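Long-range contacts in LPXTG-motif cell wall anchor domain protein (Mobiluncus mulieris, PDB 5U5O), which probably mediates bacterial adhesion as part of a giant surface protein built from Ig-like domains reinforced by intramolecular covalent cross-links: residues V38-T43 and V72-A77; R34-E39 and V92-T97. All blocks are in the same frame, centred on the assembly; numbering follows the deposited sequence. Where two conformers were deposited one is given.

Both contacts lie at one end of the T-Q ester bond containing domain, the N-terminal part of this fragment, and their centres are about 8 Å apart. Contact 2 is largely buried: strands 26-36 and 94-104 run side by side there, with apolar packing on both faces and, on the one carrying Tyr36 and Val94, an added salt bridge between Arg34 and Glu96. Contact 1 is more exposed, joining the loop that leaves strand 26-36 to the turn after strand 64-71 through two main-chain bonds, a valine pair and a water bridge. Val38 and Glu39 belong to both. Tyr95 ties them together, its ring packing on Val72 and its hydroxyl hydrogen-bonding to Glu40, while Met76 and Glu96 are joined through their backbones.

Contact 1: V38-T43 and V72-A77; sequences VEEGKT and VTASMA
A type II beta turn from Glu39 to Lys42 brings its last two residues opposite Val72, which grips both with its own peptide groups. Gly41 N donates to Val72 O over 2.8 Å, almost straight at 174°, and Val72 N returns a 3.0 Å bond to Lys42 O. Two residues facing one, with glycine first and in a left-handed conformation, form a G1 beta bulge, which prolongs the antiparallel pairing of strands 43-52 and 64-71. Glycine suits the turn because a CB there would jam against the carbonyl oxygen of Glu40. Val72, buried and beta-branched, sets its CB 3.7 Å from Glu39 O. With CG1 anti to its backbone N (chi1 174°), it offers both methyls to Val38 CG2, which lies 3.9 Å from Val72 CG1; the two side chains cross at about a right angle. Near the surface the extended Glu40 chain carries its carboxylate alongside Ala74, whose small methyl, Ala74 CB, lies 3.9 Å from Glu40 OE2. That oxygen is hydrogen-bonded to Tyr95 OH. Glu40 OE1 instead accepts a 2.9 Å bond from a water that in turn accepts from Ala74 N, serving the peptide N-H that starts the 3-10 segment 74-76.

Contact 2: R34-E39 and V92-T97; sequences RLYNVE and VKVYET
Val92, just ahead of strand 94-104, turns CG2 to two neighbours: Val92 CG2 lies 3.9 Å from Tyr36 CB and also touches the Asn37 amide, the Val92 and Asn37 side chains crossing at about a right angle. Lys93 is held through its main chain at both ends. Its oxygen accepts from Asn37 N, and Lys93 N donates 3.0 Å to Asn37 OD1, nearly straight at 176° but from above the amide's carbonyl plane. Asparagine fits here twice over, since it tolerates the left-handed backbone as the strand ends and its side-chain oxygen takes the place of a strand carbonyl. Val94 divides its methyls: CG2 sits at the edge of the Tyr36 ring, 3.9 Å from Tyr36 CD1, while CG1 lies over one face of the Arg34 guanidinium, 3.5 Å from Arg34 NE. Tyr95 pairs with Leu35 by reciprocal bonds, Leu35 N to Tyr95 O at 2.7 Å and Tyr95 N to Leu35 O at 2.9 Å. On its face of the sheet, Val38 CG2 comes within 3.5 Å of Tyr95 CD1 as the two side chains slide past each other. Glu96, extended, meets the bent chain of Arg34 with a salt bridge, Arg34 NH1 to Glu96 OE1 at 2.8 Å, the guanidinium and carboxylate planes turned 49° apart; Glu84 holds Arg34 NH2 as a second acidic partner. Arg34-Tyr36 and Val94-Thr97, whose N-to-C directions differ by 153°, thus form the antiparallel ladder between the two central strands of a four-stranded sheet, characteristic of an Ig-like beta domain.

Contact 1: V38-T43 and V72-A77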
ATOM      1  N   VAL A  38      34.767   9.875   7.754  1.00 12.05           N
ATOM      2  CA  VAL A  38      35.148   9.013   8.843  1.00 12.01           C
ATOM      3  C   VAL A  38      36.608   8.640   8.682  1.00 12.74           C
ATOM      4  O   VAL A  38      37.207   8.851   7.626  1.00 14.82           O
ATOM      5  CB  VAL A  38      34.256   7.738   8.904  1.00 12.08           C
ATOM      6  CG1 VAL A  38      32.905   8.089   9.487  1.00 12.05           C
ATOM      7  CG2 VAL A  38      34.098   7.045   7.545  1.00 11.41           C
ATOM      8  N   GLU A  39      37.177   8.059   9.726  1.00 12.45           N
ATOM      9  CA  GLU A  39      38.606   7.781   9.769  1.00 12.56           C
ATOM     10  C   GLU A  39      38.868   6.300   9.443  1.00 12.08           C
ATOM     11  O   GLU A  39      38.394   5.405  10.147  1.00 13.44           O
ATOM     12  CB  GLU A  39      39.164   8.121  11.151  1.00 12.89           C
ATOM     13  CG  GLU A  39      40.659   7.908  11.268  1.00 13.24           C
ATOM     14  CD  GLU A  39      41.225   8.421  12.593  1.00 14.29           C
ATOM     15  OE1 GLU A  39      40.886   9.554  13.022  1.00 16.54           O
ATOM     16  OE2 GLU A  39      42.028   7.690  13.200  1.00 16.13           O
ATOM     17  N   GLU A  40      39.708   6.074   8.444  1.00 12.41           N
ATOM     18  CA  GLU A  40      40.150   4.709   8.117  1.00 12.04           C
ATOM     19  C   GLU A  40      40.888   4.127   9.310  1.00 12.28           C
ATOM     20  O   GLU A  40      41.715   4.798   9.939  1.00 14.15           O
ATOM     21  CB  GLU A  40      41.036   4.700   6.874  1.00 12.84           C
ATOM     22  CG  GLU A  40      40.297   5.093   5.602  1.00 13.97           C
ATOM     23  CD  GLU A  40      41.166   5.131   4.357  1.00 15.18           C
ATOM     24  OE1 GLU A  40      42.314   4.650   4.360  1.00 19.56           O
ATOM     25  OE2 GLU A  40      40.677   5.660   3.344  1.00 17.92           O
ATOM     26  N   GLY A  41      40.563   2.878   9.631  1.00 12.27           N
ATOM     27  CA  GLY A  41      41.134   2.168  10.759  1.00 12.69           C
ATOM     28  C   GLY A  41      40.355   2.240  12.053  1.00 13.04           C
ATOM     29  O   GLY A  41      40.645   1.493  12.982  1.00 15.51           O
ATOM     30  N   LYS A  42      39.406   3.168  12.164  1.00 13.19           N
ATOM     31  CA  LYS A  42      38.546   3.220  13.339  1.00 13.00           C
ATOM     32  C   LYS A  42      37.335   2.307  13.156  1.00 12.73           C
ATOM     33  O   LYS A  42      36.861   2.113  12.036  1.00 13.96           O
ATOM     34  CB  LYS A  42      38.109   4.661  13.642  1.00 13.16           C
ATOM     35  CG  LYS A  42      39.283   5.568  14.061  1.00 14.94           C
ATOM     36  CD  LYS A  42      38.901   6.787  14.896  1.00 14.91           C
ATOM     37  CE  LYS A  42      38.702   6.459  16.378  1.00 14.92           C
ATOM     38  NZ  LYS A  42      38.285   7.638  17.186  1.00 15.32           N
ATOM     39  N   THR A  43      36.809   1.859  14.288  1.00 13.07           N
ATOM     40  CA  THR A  43      35.648   0.991  14.340  1.00 13.72           C
ATOM     41  C   THR A  43      34.463   1.746  14.910  1.00 14.26           C
ATOM     42  O   THR A  43      34.439   2.079  16.077  1.00 18.50           O
ATOM     43  CB  THR A  43      35.903  -0.284  15.164  1.00 15.84           C
ATOM     44  OG1 THR A  43      36.995  -0.986  14.575  1.00 17.50           O
ATOM     45  CG2 THR A  43      34.646  -1.183  15.181  1.00 16.68           C
ATOM     46  N   VAL A  72      36.367   0.981   9.270  1.00 12.66           N
ATOM     47  CA  VAL A  72      36.421   1.668   8.000  1.00 12.35           C
ATOM     48  C   VAL A  72      37.742   1.405   7.304  1.00 12.26           C
ATOM     49  O   VAL A  72      38.812   1.462   7.945  1.00 14.58           O
ATOM     50  CB  VAL A  72      36.202   3.174   8.222  1.00 12.23           C
ATOM     51  CG1 VAL A  72      36.405   3.961   6.932  1.00 12.55           C
ATOM     52  CG2 VAL A  72      34.795   3.376   8.766  1.00 12.08           C
ATOM     53  N   THR A  73      37.684   1.115   6.007  1.00 12.28           N
ATOM     54  CA  THR A  73      38.875   0.843   5.212  0.50 12.22           C
ATOM     55  C   THR A  73      38.733   1.423   3.799  1.00 12.74           C
ATOM     56  O   THR A  73      37.624   1.669   3.326  1.00 14.41           O
ATOM     57  CB  THR A  73      39.169  -0.671   5.183  0.50 14.47           C
ATOM     58  OG1 THR A  73      40.468  -0.887   4.626  0.50 17.88           O
ATOM     59  CG2 THR A  73      38.113  -1.419   4.378  0.50 14.38           C
ATOM     60  N   ALA A  74      39.870   1.671   3.153  1.00 14.34           N
ATOM     61  CA  ALA A  74      39.905   2.284   1.823  1.00 16.64           C
ATOM     62  C   ALA A  74      39.070   1.567   0.776  1.00 15.81           C
ATOM     63  O   ALA A  74      38.471   2.205  -0.069  1.00 16.97           O
ATOM     64  CB  ALA A  74      41.345   2.420   1.340  1.00 17.94           C
ATOM     65  N   SER A  75      38.993   0.240   0.848  1.00 15.63           N
ATOM     66  CA  SER A  75      38.212  -0.518  -0.137  1.00 15.66           C
ATOM     67  C   SER A  75      36.714  -0.199  -0.090  1.00 14.94           C
ATOM     68  O   SER A  75      36.004  -0.499  -1.037  1.00 16.66           O
ATOM     69  CB  SER A  75      38.409  -2.020   0.049  1.00 16.99           C
ATOM     70  OG  SER A  75      37.819  -2.405   1.259  1.00 18.90           O
ATOM     71  N   MET A  76      36.234   0.393   1.008  1.00 13.41           N
ATOM     72  CA  MET A  76      34.841   0.823   1.116  1.00 12.21           C
ATOM     73  C   MET A  76      34.522   2.141   0.424  1.00 12.26           C
ATOM     74  O   MET A  76      33.365   2.512   0.331  1.00 13.87           O
ATOM     75  CB  MET A  76      34.397   0.908   2.564  1.00 11.96           C
ATOM     76  CG  MET A  76      34.437  -0.406   3.316  1.00 13.11           C
ATOM     77  SD  MET A  76      34.336  -0.060   5.081  1.00 15.47           S
ATOM     78  CE  MET A  76      34.340  -1.721   5.720  1.00 15.75           C
ATOM     79  N   ALA A  77      35.557   2.839  -0.038  1.00 12.29           N
ATOM     80  CA  ALA A  77      35.370   4.168  -0.591  1.00 11.93           C
ATOM     81  C   ALA A  77      34.543   4.111  -1.877  1.00 12.80           C
ATOM     82  O   ALA A  77      34.741   3.241  -2.722  1.00 14.73           O
ATOM     83  CB  ALA A  77      36.713   4.811  -0.871  1.00 13.02           C
TER
HETATM   84  O   HOH W   1      42.313   1.757   4.702  1.00 21.64           O

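Contact 2: R34-E39 and V92-T97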
ATOM      1  N   ARG A  34      26.020   5.285   3.960  1.00 12.02           N
ATOM      2  CA  ARG A  34      27.088   6.143   3.428  1.00 12.31           C
ATOM      3  C   ARG A  34      27.714   6.909   4.605  1.00 11.70           C
ATOM      4  O   ARG A  34      27.021   7.662   5.284  1.00 14.11           O
ATOM      5  CB  ARG A  34      26.494   7.097   2.398  1.00 13.32           C
ATOM      6  CG  ARG A  34      25.636   6.447   1.318  1.00 14.41           C
ATOM      7  CD  ARG A  34      26.471   5.970   0.154  1.00 13.65           C
ATOM      8  NE  ARG A  34      26.937   7.087  -0.696  1.00 12.89           N
ATOM      9  CZ  ARG A  34      27.639   6.947  -1.819  1.00 12.57           C
ATOM     10  NH1 ARG A  34      27.939   5.728  -2.264  1.00 13.28           N
ATOM     11  NH2 ARG A  34      28.037   8.004  -2.532  1.00 12.58           N
ATOM     12  N   LEU A  35      28.986   6.621   4.845  1.00 12.54           N
ATOM     13  CA  LEU A  35      29.717   7.251   5.941  1.00 12.26           C
ATOM     14  C   LEU A  35      30.608   8.349   5.388  1.00 12.10           C
ATOM     15  O   LEU A  35      31.396   8.127   4.485  1.00 14.61           O
ATOM     16  CB  LEU A  35      30.569   6.250   6.673  1.00 11.97           C
ATOM     17  CG  LEU A  35      29.824   5.025   7.221  1.00 13.40           C
ATOM     18  CD1 LEU A  35      30.785   4.057   7.898  1.00 15.33           C
ATOM     19  CD2 LEU A  35      28.698   5.386   8.175  1.00 14.04           C
ATOM     20  N   TYR A  36      30.470   9.565   5.953  1.00 11.11           N
ATOM     21  CA  TYR A  36      31.107  10.796   5.416  1.00 11.52           C
ATOM     22  C   TYR A  36      32.234  11.267   6.320  1.00 11.54           C
ATOM     23  O   TYR A  36      31.997  11.439   7.506  1.00 13.11           O
ATOM     24  CB  TYR A  36      30.078  11.911   5.272  1.00 11.03           C
ATOM     25  CG  TYR A  36      28.851  11.510   4.504  1.00 11.22           C
ATOM     26  CD1 TYR A  36      28.961  10.964   3.234  1.00 11.98           C
ATOM     27  CD2 TYR A  36      27.604  11.692   5.038  1.00 11.54           C
ATOM     28  CE1 TYR A  36      27.844  10.598   2.515  1.00 12.19           C
ATOM     29  CE2 TYR A  36      26.457  11.296   4.335  1.00 11.71           C
ATOM     30  CZ  TYR A  36      26.610  10.780   3.065  1.00 11.70           C
ATOM     31  OH  TYR A  36      25.480  10.377   2.351  1.00 13.16           O
ATOM     32  N   ASN A  37      33.433  11.314   5.757  1.00 11.85           N
ATOM     33  CA  ASN A  37      34.586  11.928   6.481  1.00 11.91           C
ATOM     34  C   ASN A  37      34.868  11.208   7.793  1.00 12.02           C
ATOM     35  O   ASN A  37      35.239  11.835   8.797  1.00 14.86           O
ATOM     36  CB  ASN A  37      34.413  13.451   6.655  1.00 12.18           C
ATOM     37  CG  ASN A  37      34.535  14.162   5.351  1.00 12.37           C
ATOM     38  OD1 ASN A  37      35.164  13.684   4.413  1.00 14.38           O
ATOM     39  ND2 ASN A  37      34.027  15.390   5.312  1.00 12.82           N
ATOM     40  N   VAL A  38      34.767   9.875   7.754  1.00 12.05           N
ATOM     41  CA  VAL A  38      35.148   9.013   8.843  1.00 12.01           C
ATOM     42  C   VAL A  38      36.608   8.640   8.682  1.00 12.74           C
ATOM     43  O   VAL A  38      37.207   8.851   7.626  1.00 14.82           O
ATOM     44  CB  VAL A  38      34.256   7.738   8.904  1.00 12.08           C
ATOM     45  CG1 VAL A  38      32.905   8.089   9.487  1.00 12.05           C
ATOM     46  CG2 VAL A  38      34.098   7.045   7.545  1.00 11.41           C
ATOM     47  N   GLU A  39      37.177   8.059   9.726  1.00 12.45           N
ATOM     48  CA  GLU A  39      38.606   7.781   9.769  1.00 12.56           C
ATOM     49  C   GLU A  39      38.868   6.300   9.443  1.00 12.08           C
ATOM     50  O   GLU A  39      38.394   5.405  10.147  1.00 13.44           O
ATOM     51  CB  GLU A  39      39.164   8.121  11.151  1.00 12.89           C
ATOM     52  CG  GLU A  39      40.659   7.908  11.268  1.00 13.24           C
ATOM     53  CD  GLU A  39      41.225   8.421  12.593  1.00 14.29           C
ATOM     54  OE1 GLU A  39      40.886   9.554  13.022  1.00 16.54           O
ATOM     55  OE2 GLU A  39      42.028   7.690  13.200  1.00 16.13           O
ATOM     56  N   VAL A  92      34.433  15.640   0.135  1.00 12.84           N
ATOM     57  CA  VAL A  92      33.936  14.645   1.086  1.00 12.01           C
ATOM     58  C   VAL A  92      34.385  13.227   0.723  1.00 12.08           C
ATOM     59  O   VAL A  92      34.358  12.852  -0.446  1.00 13.89           O
ATOM     60  CB  VAL A  92      32.396  14.721   1.249  1.00 11.38           C
ATOM     61  CG1 VAL A  92      31.654  14.345  -0.026  1.00 11.01           C
ATOM     62  CG2 VAL A  92      31.920  13.872   2.412  1.00 11.07           C
ATOM     63  N   LYS A  93      34.843  12.497   1.728  1.00 12.11           N
ATOM     64  CA  LYS A  93      35.254  11.113   1.565  1.00 11.75           C
ATOM     65  C   LYS A  93      34.087  10.255   2.020  1.00 11.44           C
ATOM     66  O   LYS A  93      33.622  10.336   3.145  1.00 13.66           O
ATOM     67  CB  LYS A  93      36.520  10.804   2.356  1.00 12.71           C
ATOM     68  CG  LYS A  93      37.729  11.553   1.793  1.00 15.90           C
ATOM     69  CD  LYS A  93      38.991  11.321   2.610  1.00 22.29           C
ATOM     70  CE  LYS A  93      40.120  12.252   2.191  1.00 30.14           C
ATOM     71  NZ  LYS A  93      40.663  11.927   0.847  1.00 37.02           N
ATOM     72  N   VAL A  94      33.615   9.383   1.111  1.00 11.23           N
ATOM     73  CA  VAL A  94      32.415   8.534   1.327  1.00 11.18           C
ATOM     74  C   VAL A  94      32.814   7.069   1.360  1.00 11.90           C
ATOM     75  O   VAL A  94      33.532   6.629   0.487  1.00 12.86           O
ATOM     76  CB  VAL A  94      31.348   8.767   0.257  1.00 11.40           C
ATOM     77  CG1 VAL A  94      30.073   8.005   0.603  1.00 11.78           C
ATOM     78  CG2 VAL A  94      31.053  10.245   0.080  1.00 12.01           C
ATOM     79  N   TYR A  95      32.424   6.417   2.439  1.00 12.18           N
ATOM     80  CA  TYR A  95      32.643   4.986   2.606  1.00 11.91           C
ATOM     81  C   TYR A  95      31.294   4.298   2.741  1.00 12.35           C
ATOM     82  O   TYR A  95      30.461   4.702   3.545  1.00 17.18           O
ATOM     83  CB  TYR A  95      33.484   4.716   3.830  1.00 11.94           C
ATOM     84  CG  TYR A  95      34.836   5.383   3.766  1.00 11.59           C
ATOM     85  CD1 TYR A  95      34.999   6.720   4.136  1.00 11.71           C
ATOM     86  CD2 TYR A  95      35.959   4.695   3.313  1.00 11.96           C
ATOM     87  CE1 TYR A  95      36.239   7.332   4.068  1.00 12.21           C
ATOM     88  CE2 TYR A  95      37.209   5.320   3.258  1.00 12.92           C
ATOM     89  CZ  TYR A  95      37.335   6.643   3.635  1.00 13.05           C
ATOM     90  OH  TYR A  95      38.566   7.244   3.564  1.00 16.28           O
ATOM     91  N   GLU A  96      31.092   3.209   1.982  1.00 12.60           N
ATOM     92  CA  GLU A  96      29.779   2.567   1.882  1.00 12.35           C
ATOM     93  C   GLU A  96      29.773   1.185   2.507  1.00 13.09           C
ATOM     94  O   GLU A  96      30.711   0.419   2.342  1.00 14.83           O
ATOM     95  CB  GLU A  96      29.367   2.499   0.433  1.00 12.67           C
ATOM     96  CG  GLU A  96      27.936   2.022   0.221  1.00 13.62           C
ATOM     97  CD  GLU A  96      27.542   2.047  -1.232  1.00 15.49           C
ATOM     98  OE1 GLU A  96      27.093   3.097  -1.726  1.00 18.02           O
ATOM     99  OE2 GLU A  96      27.582   0.979  -1.884  1.00 19.65           O
ATOM    100  N   THR A  97      28.713   0.917   3.258  1.00 12.87           N
ATOM    101  CA  THR A  97      28.429  -0.445   3.724  1.00 12.99           C
ATOM    102  C   THR A  97      26.921  -0.621   3.663  1.00 13.51           C
ATOM    103  O   THR A  97      26.223   0.213   3.093  1.00 15.05           O
ATOM    104  CB  THR A  97      29.011  -0.665   5.131  1.00 13.43           C
ATOM    105  OG1 THR A  97      28.859  -2.045   5.485  1.00 16.37           O
ATOM    106  CG2 THR A  97      28.364   0.214   6.178  1.00 13.37           C
TER